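Local coordinates for Lin1840 protein (PDB 4ZOC) that probably hydrolyses terminal, non-reducing beta-D-glucosyl residues to release beta-D-glucose, as a family 3 glycosidase involved in beta-1,2-glucan metabolism, at residues A[220-234]-A[255-267]. The protein carries 2 engineered substitutions. Sequence-based numbering, arbitrary orientation.
Sequences LPAYNAAIQAGAKLV and DVLRGEMEFDGVL
Two torsions set up the meeting of Phe263 with Val234: chi1 of 174° in Phe263 holds the ring opposite its own backbone N, while in Val234 (chi1 176°) CG2 is the methyl lying beside the backbone N. That methyl sits 3.7 Å from the centroid of the Phe263 ring, nearly on the ring normal, a clear CH-pi contact. Gly265 N covers the opposite face, so the ring is clamped between strand 233-236 and its own chain, with Lys232 O at its edge. Farther along, CD1 of Ile227 fits against Leu257 CD1 and Met261 SD. The extended thioether of Met261 runs along helix 221-228, its CE 3.9 Å from Asn224 CB and close to Leu220 CB.

On the polar side, Gln228 bends at chi2 and sends NE2 to Met261 O, 3.0 Å away and almost straight at 172°. The same nitrogen reaches Asn224 OD1 at 2.9 Å from above that carbonyl plane, so two acceptors fix the amide's rotation. A water lies within hydrogen-bonding distance of both Gln228 OE1 and Met261 O.

Beyond the ring the strands pair in parallel: Val234 N donates to Val266 O (3.2 Å), and a second water links Lys232 O to Val266 N. Arg258 reaches from helix 250-260 to Gly265 O, which NH1 and NH2 both grip, and NH2 has a salt bridge to Asp299.

This is consecutive beta/alpha packing in the TIM barrel: the apolar layer seals helices 221-228 and 250-260 together, while Met261 O takes the amide of Gln228, Gly265 O the guanidinium of Arg258 and Val266 O the N-H of Val234.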
loop_
_atom_site.group_PDB
_atom_site.type_symbol
_atom_site.label_atom_id
_atom_site.label_comp_id
_atom_site.label_asym_id
_atom_site.label_seq_id
_atom_site.Cartn_x
_atom_site.Cartn_y
_atom_site.Cartn_z
ATOM N N LEU A 220 3.460 -9.940 13.534
ATOM C CA LEU A 220 4.269 -10.433 14.655
ATOM C C LEU A 220 4.322 -11.964 14.875
ATOM O O LEU A 220 5.294 -12.441 15.469
ATOM C CB LEU A 220 3.841 -9.754 15.954
ATOM C CG LEU A 220 3.993 -8.241 16.063
ATOM C CD1 LEU A 220 3.503 -7.761 17.442
ATOM C CD2 LEU A 220 5.440 -7.948 15.928
ATOM N N PRO A 221 3.322 -12.733 14.393
ATOM C CA PRO A 221 3.298 -14.113 14.837
ATOM C C PRO A 221 4.567 -14.940 14.501
ATOM O O PRO A 221 4.993 -15.766 15.326
ATOM C CB PRO A 221 2.128 -14.672 14.081
ATOM C CG PRO A 221 1.094 -13.538 14.226
ATOM C CD PRO A 221 1.984 -12.333 13.838
ATOM N N ALA A 222 5.152 -14.782 13.326
ATOM C CA ALA A 222 6.285 -15.615 12.988
ATOM C C ALA A 222 7.462 -15.285 13.892
ATOM O O ALA A 222 8.141 -16.222 14.377
ATOM C CB ALA A 222 6.632 -15.577 11.495
ATOM N N TYR A 223 7.718 -14.013 14.179
ATOM C CA TYR A 223 8.819 -13.662 15.132
ATOM C C TYR A 223 8.587 -14.389 16.472
ATOM O O TYR A 223 9.513 -14.963 17.089
ATOM C CB TYR A 223 8.973 -12.162 15.403
ATOM C CG TYR A 223 9.055 -11.252 14.217
ATOM C CD1 TYR A 223 10.039 -11.397 13.217
ATOM C CD2 TYR A 223 8.128 -10.272 14.053
ATOM C CE1 TYR A 223 10.115 -10.519 12.106
ATOM C CE2 TYR A 223 8.179 -9.455 12.945
ATOM C CZ TYR A 223 9.175 -9.583 11.981
ATOM O OH TYR A 223 9.064 -8.787 10.840
ATOM N N ASN A 224 7.356 -14.259 16.934
ATOM C CA ASN A 224 7.002 -14.789 18.223
ATOM C C ASN A 224 7.226 -16.295 18.258
ATOM O O ASN A 224 7.709 -16.842 19.252
ATOM C CB ASN A 224 5.551 -14.422 18.606
ATOM C CG ASN A 224 5.184 -15.009 19.939
ATOM O OD1 ASN A 224 5.769 -14.664 20.933
ATOM N ND2 ASN A 224 4.358 -16.025 19.932
ATOM N N ALA A 225 6.857 -16.991 17.189
ATOM C CA ALA A 225 6.963 -18.448 17.152
ATOM C C ALA A 225 8.416 -18.854 17.239
ATOM O O ALA A 225 8.771 -19.750 17.993
ATOM C CB ALA A 225 6.338 -19.047 15.933
ATOM N N ALA A 226 9.276 -18.127 16.533
ATOM C CA ALA A 226 10.707 -18.421 16.613
ATOM C C ALA A 226 11.363 -18.126 17.958
ATOM O O ALA A 226 12.260 -18.816 18.433
ATOM C CB ALA A 226 11.393 -17.660 15.468
ATOM N N ILE A 227 10.907 -17.061 18.574
ATOM C CA ILE A 227 11.349 -16.645 19.892
ATOM C C ILE A 227 10.925 -17.710 20.900
ATOM O O ILE A 227 11.752 -18.189 21.726
ATOM C CB ILE A 227 10.817 -15.258 20.208
ATOM C CG1 ILE A 227 11.538 -14.178 19.392
ATOM C CG2 ILE A 227 10.933 -14.917 21.720
ATOM C CD1 ILE A 227 10.729 -12.894 19.387
ATOM N N GLN A 228 9.667 -18.130 20.830
ATOM C CA GLN A 228 9.183 -19.170 21.772
ATOM C C GLN A 228 9.861 -20.523 21.569
ATOM O O GLN A 228 10.052 -21.308 22.522
ATOM C CB GLN A 228 7.644 -19.306 21.755
ATOM C CG GLN A 228 6.859 -18.055 22.104
ATOM C CD GLN A 228 7.527 -17.155 23.169
ATOM O OE1 GLN A 228 8.082 -17.648 24.174
ATOM N NE2 GLN A 228 7.553 -15.858 22.917
ATOM N N ALA A 229 10.309 -20.783 20.377
ATOM C CA ALA A 229 11.046 -21.985 20.074
ATOM C C ALA A 229 12.517 -21.897 20.528
ATOM O O ALA A 229 13.234 -22.853 20.348
ATOM C CB ALA A 229 10.999 -22.262 18.582
ATOM N N GLY A 230 12.939 -20.741 21.049
ATOM C CA GLY A 230 14.256 -20.598 21.658
ATOM C C GLY A 230 15.289 -19.847 20.893
ATOM O O GLY A 230 16.483 -19.947 21.239
ATOM N N ALA A 231 14.882 -19.109 19.839
ATOM C CA ALA A 231 15.903 -18.301 19.099
ATOM C C ALA A 231 16.717 -17.450 20.056
ATOM O O ALA A 231 16.150 -16.718 20.904
ATOM C CB ALA A 231 15.259 -17.404 18.049
ATOM N N LYS A 232 18.042 -17.505 19.952
ATOM C CA LYS A 232 18.863 -16.782 20.919
ATOM C C LYS A 232 18.900 -15.299 20.828
ATOM O O LYS A 232 18.998 -14.642 21.873
ATOM C CB LYS A 232 20.261 -17.368 20.976
ATOM C CG LYS A 232 20.268 -18.770 21.643
ATOM C CD LYS A 232 20.285 -18.597 23.132
ATOM C CE LYS A 232 20.232 -19.840 23.957
ATOM N NZ LYS A 232 20.091 -19.375 25.385
ATOM N N LEU A 233 18.891 -14.721 19.612
ATOM C CA LEU A 233 18.990 -13.282 19.438
ATOM C C LEU A 233 17.814 -12.757 18.585
ATOM O O LEU A 233 17.184 -13.536 17.878
ATOM C CB LEU A 233 20.276 -12.879 18.715
ATOM C CG LEU A 233 21.626 -13.119 19.428
ATOM C CD1 LEU A 233 22.106 -14.540 19.256
ATOM C CD2 LEU A 233 22.659 -12.114 18.893
ATOM N N VAL A 234 17.552 -11.475 18.669
ATOM C CA VAL A 234 16.659 -10.770 17.774
ATOM C C VAL A 234 17.397 -9.576 17.213
ATOM O O VAL A 234 18.186 -8.944 17.917
ATOM C CB VAL A 234 15.384 -10.348 18.507
ATOM C CG1 VAL A 234 14.452 -9.506 17.615
ATOM C CG2 VAL A 234 14.653 -11.574 18.959
ATOM N N ASP A 255 8.126 -3.260 25.752
ATOM C CA ASP A 255 6.799 -3.815 26.097
ATOM C C ASP A 255 6.452 -5.101 25.365
ATOM O O ASP A 255 6.035 -6.068 25.969
ATOM C CB ASP A 255 5.712 -2.749 25.883
ATOM C CG ASP A 255 5.890 -1.506 26.699
ATOM O OD1 ASP A 255 6.771 -1.350 27.470
ATOM O OD2 ASP A 255 5.031 -0.656 26.655
ATOM N N VAL A 256 6.614 -5.110 24.026
ATOM C CA VAL A 256 6.211 -6.262 23.201
ATOM C C VAL A 256 7.269 -7.371 23.225
ATOM O O VAL A 256 6.976 -8.513 23.602
ATOM C CB VAL A 256 5.835 -5.837 21.775
ATOM C CG1 VAL A 256 5.426 -7.049 20.935
ATOM C CG2 VAL A 256 4.696 -4.767 21.806
ATOM N N LEU A 257 8.510 -7.057 22.784
ATOM C CA LEU A 257 9.520 -8.129 22.664
ATOM C C LEU A 257 9.979 -8.659 23.993
ATOM O O LEU A 257 9.869 -9.836 24.273
ATOM C CB LEU A 257 10.716 -7.556 21.916
ATOM C CG LEU A 257 11.947 -8.457 21.760
ATOM C CD1 LEU A 257 11.548 -9.633 20.913
ATOM C CD2 LEU A 257 13.104 -7.677 21.130
ATOM N N ARG A 258 10.397 -7.796 24.886
ATOM C CA ARG A 258 10.933 -8.295 26.196
ATOM C C ARG A 258 9.840 -8.616 27.168
ATOM O O ARG A 258 9.976 -9.565 27.939
ATOM C CB ARG A 258 11.996 -7.378 26.820
ATOM C CG ARG A 258 13.196 -7.278 25.890
ATOM C CD ARG A 258 14.360 -6.731 26.654
ATOM N NE ARG A 258 15.488 -6.378 25.811
ATOM C CZ ARG A 258 16.370 -7.267 25.415
ATOM N NH1 ARG A 258 16.246 -8.491 25.831
ATOM N NH2 ARG A 258 17.410 -6.899 24.706
ATOM N N GLY A 259 8.746 -7.889 27.083
ATOM C CA GLY A 259 7.614 -8.059 28.022
ATOM C C GLY A 259 6.713 -9.177 27.602
ATOM O O GLY A 259 6.768 -10.291 28.160
ATOM N N GLU A 260 5.898 -8.927 26.574
ATOM C CA GLU A 260 4.904 -9.880 26.128
ATOM C C GLU A 260 5.491 -11.152 25.544
ATOM O O GLU A 260 5.043 -12.255 25.846
ATOM C CB GLU A 260 3.927 -9.248 25.136
ATOM C CG GLU A 260 3.214 -7.995 25.701
ATOM C CD GLU A 260 2.309 -7.306 24.686
ATOM O OE1 GLU A 260 2.248 -7.777 23.536
ATOM O OE2 GLU A 260 1.634 -6.313 25.043
ATOM N N MET A 261 6.524 -11.021 24.735
ATOM C CA MET A 261 7.157 -12.194 24.146
ATOM C C MET A 261 8.215 -12.818 25.068
ATOM O O MET A 261 8.724 -13.855 24.761
ATOM C CB MET A 261 7.780 -11.828 22.809
ATOM C CG MET A 261 6.722 -11.580 21.726
ATOM S SD MET A 261 7.528 -11.189 20.156
ATOM C CE MET A 261 6.071 -10.583 19.301
ATOM N N GLU A 262 8.557 -12.130 26.141
ATOM C CA GLU A 262 9.481 -12.687 27.193
ATOM C C GLU A 262 10.852 -12.971 26.648
ATOM O O GLU A 262 11.548 -13.891 27.116
ATOM C CB GLU A 262 8.893 -13.967 27.828
ATOM C CG GLU A 262 7.569 -13.760 28.494
ATOM C CD GLU A 262 7.156 -15.025 29.217
ATOM O OE1 GLU A 262 6.485 -15.831 28.581
ATOM O OE2 GLU A 262 7.563 -15.278 30.353
ATOM N N PHE A 263 11.294 -12.166 25.681
ATOM C CA PHE A 263 12.640 -12.375 25.122
ATOM C C PHE A 263 13.676 -11.759 26.069
ATOM O O PHE A 263 13.585 -10.579 26.405
ATOM C CB PHE A 263 12.704 -11.741 23.749
ATOM C CG PHE A 263 14.070 -11.754 23.135
ATOM C CD1 PHE A 263 14.606 -12.992 22.708
ATOM C CD2 PHE A 263 14.858 -10.594 23.039
ATOM C CE1 PHE A 263 15.890 -13.059 22.202
ATOM C CE2 PHE A 263 16.169 -10.675 22.511
ATOM C CZ PHE A 263 16.668 -11.901 22.086
ATOM N N ASP A 264 14.677 -12.562 26.452
ATOM C CA ASP A 264 15.701 -12.093 27.357
ATOM C C ASP A 264 17.111 -12.264 26.794
ATOM O O ASP A 264 18.056 -12.260 27.575
ATOM C CB ASP A 264 15.643 -12.852 28.708
ATOM C CG ASP A 264 16.455 -12.143 29.825
ATOM O OD1 ASP A 264 16.451 -10.896 29.946
ATOM O OD2 ASP A 264 17.105 -12.817 30.621
ATOM N N GLY A 265 17.269 -12.274 25.465
ATOM C CA GLY A 265 18.540 -12.370 24.843
ATOM C C GLY A 265 18.995 -11.032 24.254
ATOM O O GLY A 265 18.440 -9.936 24.518
ATOM N N VAL A 266 20.114 -11.116 23.513
ATOM C CA VAL A 266 20.747 -9.969 22.917
ATOM C C VAL A 266 19.787 -9.435 21.830
ATOM O O VAL A 266 19.377 -10.179 20.965
ATOM C CB VAL A 266 22.138 -10.308 22.374
ATOM C CG1 VAL A 266 22.714 -9.172 21.503
ATOM C CG2 VAL A 266 23.084 -10.659 23.558
ATOM N N LEU A 267 19.459 -8.141 21.920
ATOM C CA LEU A 267 18.813 -7.417 20.810
ATOM C C LEU A 267 19.947 -6.644 20.100
ATOM O O LEU A 267 20.635 -5.758 20.719
ATOM C CB LEU A 267 17.673 -6.528 21.348
ATOM C CG LEU A 267 16.915 -5.684 20.312
ATOM C CD1 LEU A 267 16.213 -6.583 19.280
ATOM C CD2 LEU A 267 15.972 -4.747 20.964
HETATM O O HOH W 1 10.269 -16.236 25.263
HETATM O O HOH W 2 21.343 -13.786 23.212
#